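Local coordinates for flavoprotein 390 (Photobacterium phosphoreum, PDB 1FVP) that binds flavin mononucleotide carrying a myristate and, as a homodimeric relative of bacterial luciferase, may have alkanal monooxygenase activity, at residues E30-Y42 against K210-I222. Residues are numbered along the deposited sequence; the frame is centred on the assembly and turned at random.
Sequences ETLRIIDEDTSIY and KKSVMIDLNNQVI. With FMA (6-(3-tetradecanoic acid) flavine mononucleotide), chain D.
M214 and Y42 meet because their torsions aim them at each other: M214 is extended through chi2 and bends only at chi3, swinging CE over one face of the Y42 ring, whose CG lies beside its own backbone N (chi1 -50°). CE stands 4.0 Å from the ring centroid, a CH-pi contact, while SD lies farther off and oblique, making this a Met-aromatic pair. The phenol hydroxyl, beside M214 CB and CG, reaches the helix backbone: Y42 OH donates to M214 O over 3.0 Å, with a C=O...donor angle of 111°. That carbonyl also accepts from N218 N, so the ring is pinned without costing the helix its own bond. At the ring's edge lies L217 CD2; CD1 of the same leucine touches the fatty chain of the bound FMA, and Q220 NE2 comes within 2.6 Å of FMA O1'.

Further along helix 207-227, I41 CD1 packs on V221 CG2. I34 CG2 meets I215 CG2 at 3.7 Å, and K211 fits as a knob among E30, R33, I34 and D38, the acids being bridged by R33. K210 NZ donates to T31 OG1 (3.1 Å), which also bonds E202.

Segments 30-38 and 210-222 run roughly parallel, their axes at 30°, and the first leads through 39-41 into strand 42-48, parallel to strand 6-11: a beta-alpha-beta crossover with the late helix packed against it, as fits the barrel-related fold of the luciferase family.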
ATOM      1  N   GLU A  30      -2.480  15.949  -8.961  1.00 27.41           N
ATOM      2  CA  GLU A  30      -1.544  16.509  -9.941  1.00 28.44           C
ATOM      3  C   GLU A  30      -0.177  15.845  -9.779  1.00 28.45           C
ATOM      4  O   GLU A  30       0.522  15.604 -10.762  1.00 28.62           O
ATOM      5  CB  GLU A  30      -1.316  18.004  -9.738  1.00 29.87           C
ATOM      6  CG  GLU A  30      -1.435  18.896 -10.964  1.00 31.66           C
ATOM      7  CD  GLU A  30      -0.419  18.621 -12.033  1.00 33.05           C
ATOM      8  OE1 GLU A  30       0.759  18.875 -11.836  1.00 34.65           O
ATOM      9  OE2 GLU A  30      -0.910  18.142 -13.078  1.00 33.27           O
ATOM     10  N   THR A  31       0.125  15.589  -8.514  1.00 28.24           N
ATOM     11  CA  THR A  31       1.355  14.941  -8.086  1.00 27.83           C
ATOM     12  C   THR A  31       1.353  13.535  -8.702  1.00 28.11           C
ATOM     13  O   THR A  31       2.414  12.977  -8.982  1.00 28.71           O
ATOM     14  CB  THR A  31       1.517  14.798  -6.523  1.00 27.86           C
ATOM     15  OG1 THR A  31       0.953  15.960  -5.841  1.00 27.15           O
ATOM     16  CG2 THR A  31       2.968  14.559  -6.081  1.00 27.91           C
ATOM     17  N   LEU A  32       0.152  12.995  -8.866  1.00 28.18           N
ATOM     18  CA  LEU A  32      -0.083  11.656  -9.420  1.00 27.28           C
ATOM     19  C   LEU A  32      -0.097  11.707 -10.950  1.00 27.97           C
ATOM     20  O   LEU A  32       0.277  10.712 -11.602  1.00 28.08           O
ATOM     21  CB  LEU A  32      -1.400  11.093  -8.893  1.00 24.97           C
ATOM     22  CG  LEU A  32      -1.530  10.628  -7.462  1.00 24.09           C
ATOM     23  CD1 LEU A  32      -2.984  10.298  -7.134  1.00 23.36           C
ATOM     24  CD2 LEU A  32      -0.659   9.407  -7.233  1.00 23.63           C
ATOM     25  N   ARG A  33      -0.572  12.857 -11.439  1.00 28.26           N
ATOM     26  CA  ARG A  33      -0.653  13.028 -12.902  1.00 28.04           C
ATOM     27  C   ARG A  33       0.744  12.892 -13.509  1.00 27.83           C
ATOM     28  O   ARG A  33       0.942  12.115 -14.460  1.00 27.51           O
ATOM     29  CB  ARG A  33      -1.310  14.333 -13.337  1.00 28.48           C
ATOM     30  CG  ARG A  33      -1.544  14.381 -14.852  1.00 29.06           C
ATOM     31  CD  ARG A  33      -1.958  15.732 -15.332  1.00 29.19           C
ATOM     32  NE  ARG A  33      -0.973  16.742 -15.004  1.00 29.04           N
ATOM     33  CZ  ARG A  33       0.249  16.788 -15.541  1.00 30.05           C
ATOM     34  NH1 ARG A  33       0.660  15.936 -16.474  1.00 29.03           N
ATOM     35  NH2 ARG A  33       1.083  17.727 -15.060  1.00 30.59           N
ATOM     36  N   ILE A  34       1.665  13.649 -12.934  1.00 27.78           N
ATOM     37  CA  ILE A  34       3.066  13.658 -13.402  1.00 27.83           C
ATOM     38  C   ILE A  34       3.553  12.214 -13.453  1.00 28.52           C
ATOM     39  O   ILE A  34       4.031  11.704 -14.474  1.00 27.64           O
ATOM     40  CB  ILE A  34       3.921  14.593 -12.484  1.00 26.77           C
ATOM     41  CG1 ILE A  34       3.111  15.892 -12.305  1.00 26.87           C
ATOM     42  CG2 ILE A  34       5.345  14.812 -13.028  1.00 26.08           C
ATOM     43  CD1 ILE A  34       3.766  17.051 -11.529  1.00 27.50           C
ATOM     44  N   ILE A  35       3.368  11.602 -12.289  1.00 29.56           N
ATOM     45  CA  ILE A  35       3.734  10.189 -12.092  1.00 30.94           C
ATOM     46  C   ILE A  35       3.331   9.447 -13.366  1.00 32.39           C
ATOM     47  O   ILE A  35       4.209   8.988 -14.119  1.00 32.80           O
ATOM     48  CB  ILE A  35       3.102   9.654 -10.767  1.00 30.32           C
ATOM     49  CG1 ILE A  35       3.905  10.165  -9.550  1.00 29.83           C
ATOM     50  CG2 ILE A  35       2.952   8.111 -10.727  1.00 30.92           C
ATOM     51  CD1 ILE A  35       3.268   9.943  -8.161  1.00 29.37           C
ATOM     52  N   ASP A  36       2.031   9.394 -13.636  1.00 34.00           N
ATOM     53  CA  ASP A  36       1.543   8.690 -14.827  1.00 35.62           C
ATOM     54  C   ASP A  36       2.109   9.215 -16.140  1.00 36.19           C
ATOM     55  O   ASP A  36       2.894   8.455 -16.773  1.00 36.64           O
ATOM     56  CB  ASP A  36       0.031   8.469 -14.815  1.00 37.45           C
ATOM     57  CG  ASP A  36      -0.363   7.139 -14.180  1.00 39.77           C
ATOM     58  OD1 ASP A  36      -0.393   6.072 -14.833  1.00 40.60           O
ATOM     59  OD2 ASP A  36      -0.664   7.134 -12.957  1.00 40.61           O
ATOM     60  N   GLU A  37       1.768  10.428 -16.544  1.00 35.79           N
ATOM     61  CA  GLU A  37       2.215  10.963 -17.830  1.00 35.10           C
ATOM     62  C   GLU A  37       3.420  11.842 -17.956  1.00 34.92           C
ATOM     63  O   GLU A  37       4.005  11.927 -19.076  1.00 34.81           O
ATOM     64  CB  GLU A  37       0.989  11.661 -18.463  1.00 35.36           C
ATOM     65  CG  GLU A  37      -0.158  12.026 -17.543  1.00 36.70           C
ATOM     66  CD  GLU A  37      -1.488  12.412 -18.112  1.00 38.22           C
ATOM     67  OE1 GLU A  37      -1.690  13.188 -19.042  1.00 38.61           O
ATOM     68  OE2 GLU A  37      -2.459  11.861 -17.517  1.00 38.63           O
ATOM     69  N   ASP A  38       3.890  12.518 -16.926  1.00 34.69           N
ATOM     70  CA  ASP A  38       5.045  13.432 -17.021  1.00 33.91           C
ATOM     71  C   ASP A  38       6.332  12.920 -16.394  1.00 33.21           C
ATOM     72  O   ASP A  38       7.226  13.755 -16.109  1.00 33.26           O
ATOM     73  CB  ASP A  38       4.634  14.810 -16.454  1.00 34.36           C
ATOM     74  CG  ASP A  38       3.537  15.490 -17.250  1.00 34.97           C
ATOM     75  OD1 ASP A  38       2.999  14.907 -18.212  1.00 35.34           O
ATOM     76  OD2 ASP A  38       3.188  16.646 -16.907  1.00 34.84           O
ATOM     77  N   THR A  39       6.454  11.626 -16.185  1.00 31.97           N
ATOM     78  CA  THR A  39       7.660  11.037 -15.570  1.00 30.33           C
ATOM     79  C   THR A  39       7.765   9.570 -15.914  1.00 30.31           C
ATOM     80  O   THR A  39       7.032   9.079 -16.797  1.00 31.38           O
ATOM     81  CB  THR A  39       7.615  11.303 -14.017  1.00 28.76           C
ATOM     82  OG1 THR A  39       6.202  11.272 -13.678  1.00 27.23           O
ATOM     83  CG2 THR A  39       8.208  12.642 -13.600  1.00 29.46           C
ATOM     84  N   SER A  40       8.641   8.865 -15.246  1.00 29.74           N
ATOM     85  CA  SER A  40       8.923   7.435 -15.403  1.00 28.48           C
ATOM     86  C   SER A  40       9.242   6.876 -14.012  1.00 28.06           C
ATOM     87  O   SER A  40       8.428   6.319 -13.288  1.00 28.76           O
ATOM     88  CB  SER A  40      10.109   7.179 -16.312  1.00 27.99           C
ATOM     89  OG  SER A  40       9.790   7.255 -17.679  1.00 28.26           O
ATOM     90  N   ILE A  41      10.480   7.101 -13.660  1.00 27.36           N
ATOM     91  CA  ILE A  41      11.133   6.718 -12.426  1.00 26.46           C
ATOM     92  C   ILE A  41      10.248   6.722 -11.208  1.00 26.20           C
ATOM     93  O   ILE A  41      10.637   5.933 -10.299  1.00 26.72           O
ATOM     94  CB  ILE A  41      12.497   7.484 -12.318  1.00 26.59           C
ATOM     95  CG1 ILE A  41      12.307   8.926 -11.833  1.00 26.53           C
ATOM     96  CG2 ILE A  41      13.229   7.433 -13.703  1.00 26.60           C
ATOM     97  CD1 ILE A  41      13.602   9.622 -11.331  1.00 26.30           C
ATOM     98  N   TYR A  42       9.156   7.468 -11.119  1.00 25.24           N
ATOM     99  CA  TYR A  42       8.334   7.335  -9.872  1.00 24.67           C
ATOM    100  C   TYR A  42       7.507   6.068 -10.104  1.00 25.24           C
ATOM    101  O   TYR A  42       6.473   6.089 -10.811  1.00 25.79           O
ATOM    102  CB  TYR A  42       7.531   8.587  -9.523  1.00 22.91           C
ATOM    103  CG  TYR A  42       8.385   9.842  -9.525  1.00 20.87           C
ATOM    104  CD1 TYR A  42       9.304  10.104  -8.520  1.00 20.25           C
ATOM    105  CD2 TYR A  42       8.307  10.748 -10.574  1.00 20.04           C
ATOM    106  CE1 TYR A  42      10.128  11.218  -8.533  1.00 18.73           C
ATOM    107  CE2 TYR A  42       9.126  11.861 -10.604  1.00 18.95           C
ATOM    108  CZ  TYR A  42      10.026  12.098  -9.593  1.00 18.69           C
ATOM    109  OH  TYR A  42      10.795  13.223  -9.692  1.00 19.82           O
ATOM    110  N   LYS A 210       6.764  22.353  -8.499  1.00 18.76           N
ATOM    111  CA  LYS A 210       6.641  20.903  -8.269  1.00 18.44           C
ATOM    112  C   LYS A 210       6.667  20.085  -9.551  1.00 18.92           C
ATOM    113  O   LYS A 210       7.492  19.139  -9.639  1.00 18.91           O
ATOM    114  CB  LYS A 210       5.469  20.540  -7.378  1.00 16.54           C
ATOM    115  CG  LYS A 210       4.996  19.098  -7.523  1.00 16.18           C
ATOM    116  CD  LYS A 210       4.017  18.717  -6.426  1.00 16.02           C
ATOM    117  CE  LYS A 210       2.563  18.867  -6.828  1.00 14.96           C
ATOM    118  NZ  LYS A 210       1.717  18.942  -5.597  1.00 14.03           N
ATOM    119  N   LYS A 211       5.843  20.424 -10.527  1.00 19.25           N
ATOM    120  CA  LYS A 211       5.871  19.660 -11.791  1.00 20.13           C
ATOM    121  C   LYS A 211       7.264  19.783 -12.395  1.00 20.17           C
ATOM    122  O   LYS A 211       7.738  18.825 -13.013  1.00 20.39           O
ATOM    123  CB  LYS A 211       4.810  20.069 -12.797  1.00 21.11           C
ATOM    124  CG  LYS A 211       5.034  19.559 -14.212  1.00 22.37           C
ATOM    125  CD  LYS A 211       4.146  20.208 -15.249  1.00 23.72           C
ATOM    126  CE  LYS A 211       4.310  21.706 -15.317  1.00 25.82           C
ATOM    127  NZ  LYS A 211       5.602  22.173 -15.899  1.00 26.71           N
ATOM    128  N   SER A 212       7.918  20.912 -12.210  1.00 20.78           N
ATOM    129  CA  SER A 212       9.256  21.132 -12.780  1.00 21.56           C
ATOM    130  C   SER A 212      10.373  20.463 -12.024  1.00 22.14           C
ATOM    131  O   SER A 212      11.365  20.035 -12.655  1.00 22.34           O
ATOM    132  CB  SER A 212       9.513  22.611 -13.024  1.00 21.83           C
ATOM    133  OG  SER A 212       8.707  22.960 -14.158  1.00 22.81           O
ATOM    134  N   VAL A 213      10.217  20.382 -10.717  1.00 22.96           N
ATOM    135  CA  VAL A 213      11.207  19.725  -9.860  1.00 23.06           C
ATOM    136  C   VAL A 213      11.030  18.201  -9.999  1.00 23.65           C
ATOM    137  O   VAL A 213      11.896  17.474  -9.502  1.00 24.13           O
ATOM    138  CB  VAL A 213      11.082  20.098  -8.378  1.00 22.62           C
ATOM    139  CG1 VAL A 213      12.436  20.530  -7.824  1.00 23.41           C
ATOM    140  CG2 VAL A 213       9.983  21.073  -8.064  1.00 21.96           C
ATOM    141  N   MET A 214       9.931  17.780 -10.609  1.00 24.20           N
ATOM    142  CA  MET A 214       9.663  16.343 -10.768  1.00 24.70           C
ATOM    143  C   MET A 214      10.195  15.825 -12.092  1.00 25.08           C
ATOM    144  O   MET A 214      11.052  14.928 -12.091  1.00 25.04           O
ATOM    145  CB  MET A 214       8.206  15.974 -10.532  1.00 24.39           C
ATOM    146  CG  MET A 214       7.969  15.757  -9.049  1.00 23.80           C
ATOM    147  SD  MET A 214       6.211  15.338  -8.832  1.00 23.21           S
ATOM    148  CE  MET A 214       6.195  13.631  -9.380  1.00 23.22           C
ATOM    149  N   ILE A 215       9.717  16.389 -13.185  1.00 26.00           N
ATOM    150  CA  ILE A 215      10.211  15.911 -14.486  1.00 26.79           C
ATOM    151  C   ILE A 215      11.668  16.277 -14.696  1.00 27.12           C
ATOM    152  O   ILE A 215      12.239  15.723 -15.659  1.00 27.38           O
ATOM    153  CB  ILE A 215       9.234  16.205 -15.654  1.00 27.18           C
ATOM    154  CG1 ILE A 215       9.792  17.253 -16.651  1.00 27.36           C
ATOM    155  CG2 ILE A 215       7.800  16.574 -15.188  1.00 27.45           C
ATOM    156  CD1 ILE A 215       9.916  16.642 -18.095  1.00 27.94           C
ATOM    157  N   ASP A 216      12.269  17.113 -13.871  1.00 27.80           N
ATOM    158  CA  ASP A 216      13.686  17.453 -14.050  1.00 28.84           C
ATOM    159  C   ASP A 216      14.538  16.188 -13.779  1.00 28.82           C
ATOM    160  O   ASP A 216      15.286  15.746 -14.644  1.00 29.32           O
ATOM    161  CB  ASP A 216      14.255  18.491 -13.096  1.00 30.71           C
ATOM    162  CG  ASP A 216      14.383  19.855 -13.743  1.00 32.28           C
ATOM    163  OD1 ASP A 216      13.606  20.061 -14.694  1.00 32.92           O
ATOM    164  OD2 ASP A 216      15.267  20.576 -13.226  1.00 32.97           O
ATOM    165  N   LEU A 217      14.366  15.803 -12.541  1.00 28.47           N
ATOM    166  CA  LEU A 217      14.958  14.683 -11.830  1.00 28.11           C
ATOM    167  C   LEU A 217      14.698  13.329 -12.494  1.00 28.34           C
ATOM    168  O   LEU A 217      15.471  12.371 -12.360  1.00 28.20           O
ATOM    169  CB  LEU A 217      14.407  14.801 -10.396  1.00 26.55           C
ATOM    170  CG  LEU A 217      14.355  13.502  -9.620  1.00 25.65           C
ATOM    171  CD1 LEU A 217      15.764  12.943  -9.477  1.00 26.12           C
ATOM    172  CD2 LEU A 217      13.809  13.828  -8.241  1.00 26.52           C
ATOM    173  N   ASN A 218      13.591  13.278 -13.209  1.00 28.63           N
ATOM    174  CA  ASN A 218      13.152  12.102 -13.967  1.00 28.79           C
ATOM    175  C   ASN A 218      14.204  11.948 -15.076  1.00 29.18           C
ATOM    176  O   ASN A 218      14.870  10.944 -15.255  1.00 29.60           O
ATOM    177  CB  ASN A 218      11.773  12.364 -14.549  1.00 28.66           C
ATOM    178  CG  ASN A 218      11.443  11.389 -15.669  1.00 29.00           C
ATOM    179  OD1 ASN A 218      11.899  11.557 -16.810  1.00 28.86           O
ATOM    180  ND2 ASN A 218      10.644  10.385 -15.319  1.00 28.67           N
ATOM    181  N   ASN A 219      14.298  13.049 -15.784  1.00 29.67           N
ATOM    182  CA  ASN A 219      15.188  13.291 -16.928  1.00 29.83           C
ATOM    183  C   ASN A 219      16.656  13.225 -16.505  1.00 29.92           C
ATOM    184  O   ASN A 219      17.589  13.217 -17.320  1.00 29.09           O
ATOM    185  CB  ASN A 219      14.717  14.584 -17.593  1.00 30.06           C
ATOM    186  CG  ASN A 219      13.351  14.416 -18.238  1.00 30.52           C
ATOM    187  OD1 ASN A 219      13.171  14.773 -19.422  1.00 31.85           O
ATOM    188  ND2 ASN A 219      12.384  13.878 -17.504  1.00 30.16           N
ATOM    189  N   GLN A 220      16.817  13.153 -15.195  1.00 30.29           N
ATOM    190  CA  GLN A 220      18.107  13.050 -14.537  1.00 31.26           C
ATOM    191  C   GLN A 220      18.405  11.560 -14.310  1.00 31.85           C
ATOM    192  O   GLN A 220      19.407  11.070 -14.860  1.00 32.85           O
ATOM    193  CB  GLN A 220      18.256  13.769 -13.201  1.00 31.40           C
ATOM    194  CG  GLN A 220      19.730  13.953 -12.882  1.00 31.68           C
ATOM    195  CD  GLN A 220      19.971  14.511 -11.511  1.00 32.08           C
ATOM    196  OE1 GLN A 220      19.111  14.525 -10.638  1.00 32.69           O
ATOM    197  NE2 GLN A 220      21.204  14.976 -11.331  1.00 32.45           N
ATOM    198  N   VAL A 221      17.569  10.902 -13.533  1.00 31.94           N
ATOM    199  CA  VAL A 221      17.786   9.464 -13.266  1.00 31.71           C
ATOM    200  C   VAL A 221      17.744   8.704 -14.586  1.00 32.13           C
ATOM    201  O   VAL A 221      18.703   7.998 -14.946  1.00 32.52           O
ATOM    202  CB  VAL A 221      16.783   8.957 -12.229  1.00 31.20           C
ATOM    203  CG1 VAL A 221      16.936   7.468 -11.968  1.00 31.85           C
ATOM    204  CG2 VAL A 221      16.879   9.752 -10.946  1.00 31.28           C
ATOM    205  N   ILE A 222      16.666   8.870 -15.324  1.00 32.30           N
ATOM    206  CA  ILE A 222      16.498   8.203 -16.614  1.00 32.71           C
ATOM    207  C   ILE A 222      17.812   8.258 -17.383  1.00 33.69           C
ATOM    208  O   ILE A 222      18.050   7.356 -18.198  1.00 34.12           O
ATOM    209  CB  ILE A 222      15.284   8.755 -17.422  1.00 32.38           C
ATOM    210  CG1 ILE A 222      14.816   7.668 -18.417  1.00 32.76           C
ATOM    211  CG2 ILE A 222      15.584  10.077 -18.170  1.00 32.42           C
ATOM    212  CD1 ILE A 222      14.224   6.386 -17.758  1.00 33.01           C
TER
HETATM  213  N1  FMA D 233      25.614   6.135  -6.016  1.00 60.48           N
HETATM  214  C2  FMA D 233      24.978   5.046  -6.449  1.00 60.72           C
HETATM  215  O2  FMA D 233      25.253   3.918  -6.278  1.00 61.31           O
HETATM  216  N3  FMA D 233      23.769   5.203  -7.246  1.00 60.32           N
HETATM  217  C4  FMA D 233      23.292   6.426  -7.549  1.00 60.08           C
HETATM  218  O4  FMA D 233      22.286   6.507  -8.221  1.00 60.17           O
HETATM  219  C4A FMA D 233      23.992   7.580  -7.078  1.00 59.98           C
HETATM  220  N5  FMA D 233      23.618   8.812  -7.317  1.00 59.61           N
HETATM  221  C5A FMA D 233      24.234   9.932  -6.907  1.00 59.09           C
HETATM  222  C6  FMA D 233      23.758  11.205  -7.209  1.00 58.14           C
HETATM  223  C7  FMA D 233      24.459  12.288  -6.742  1.00 58.58           C
HETATM  224  C7M FMA D 233      24.020  13.770  -7.009  1.00 58.82           C
HETATM  225  C8  FMA D 233      25.664  12.133  -5.962  1.00 58.87           C
HETATM  226  C8M FMA D 233      26.461  13.282  -5.436  1.00 58.53           C
HETATM  227  C9  FMA D 233      26.108  10.857  -5.685  1.00 59.24           C
HETATM  228  C9A FMA D 233      25.451   9.740  -6.111  1.00 59.43           C
HETATM  229  N10 FMA D 233      25.841   8.432  -5.858  1.00 59.88           N
HETATM  230  C10 FMA D 233      25.222   7.330  -6.279  1.00 60.07           C
HETATM  231  C1B FMA D 233      27.101   8.175  -5.029  1.00 60.34           C
HETATM  232  C2B FMA D 233      27.097   6.804  -4.225  1.00 61.21           C
HETATM  233  O2B FMA D 233      27.430   7.248  -2.922  1.00 61.05           O
HETATM  234  C3B FMA D 233      28.112   5.863  -4.832  1.00 62.19           C
HETATM  235  O3' FMA D 233      28.399   6.207  -6.150  1.00 62.26           O
HETATM  236  C4B FMA D 233      27.748   4.375  -4.783  1.00 63.13           C
HETATM  237  O4' FMA D 233      27.516   3.940  -3.395  1.00 62.91           O
HETATM  238  C5B FMA D 233      28.902   3.511  -5.365  1.00 64.30           C
HETATM  239  O5' FMA D 233      29.318   2.539  -4.233  1.00 65.69           O
HETATM  240  P   FMA D 233      30.768   2.248  -3.676  1.00 66.69           P
HETATM  241  O1P FMA D 233      31.402   1.539  -4.924  1.00 66.42           O
HETATM  242  O2P FMA D 233      31.393   3.522  -3.381  1.00 66.35           O
HETATM  243  O3P FMA D 233      30.636   1.535  -2.500  1.00 66.81           O
HETATM  244  C1' FMA D 233      22.056  11.681 -10.423  0.92 56.81           C
HETATM  245  O1' FMA D 233      22.358  12.916 -10.207  0.84 56.91           O
HETATM  246  O2' FMA D 233      21.864  11.306 -11.584  0.69 56.83           O
HETATM  247  C2' FMA D 233      22.649  10.759  -9.409  0.94 56.80           C
HETATM  248  C3' FMA D 233      22.509  11.306  -7.982  0.98 56.83           C
HETATM  249  C4' FMA D 233      21.291  10.690  -7.363  1.00 55.71           C
HETATM  250  C5' FMA D 233      19.969  11.419  -7.406  1.00 54.27           C
HETATM  251  C6' FMA D 233      19.232  11.400  -6.090  1.00 52.90           C
HETATM  252  C7' FMA D 233      17.724  11.519  -6.260  1.00 51.63           C
HETATM  253  C8' FMA D 233      17.084  12.695  -5.653  1.00 50.39           C
HETATM  254  C9' FMA D 233      16.530  12.610  -4.241  1.00 49.40           C
HETATM  255  C11 FMA D 233      16.248  13.947  -3.627  1.00 48.72           C
HETATM  256  C12 FMA D 233      15.693  15.085  -4.402  1.00 48.26           C
HETATM  257  C13 FMA D 233      15.321  16.350  -3.705  1.00 47.59           C
HETATM  258  C14 FMA D 233      14.713  17.435  -4.535  1.00 47.07           C
HETATM  259  C15 FMA D 233      15.375  17.667  -5.864  1.00 46.97           C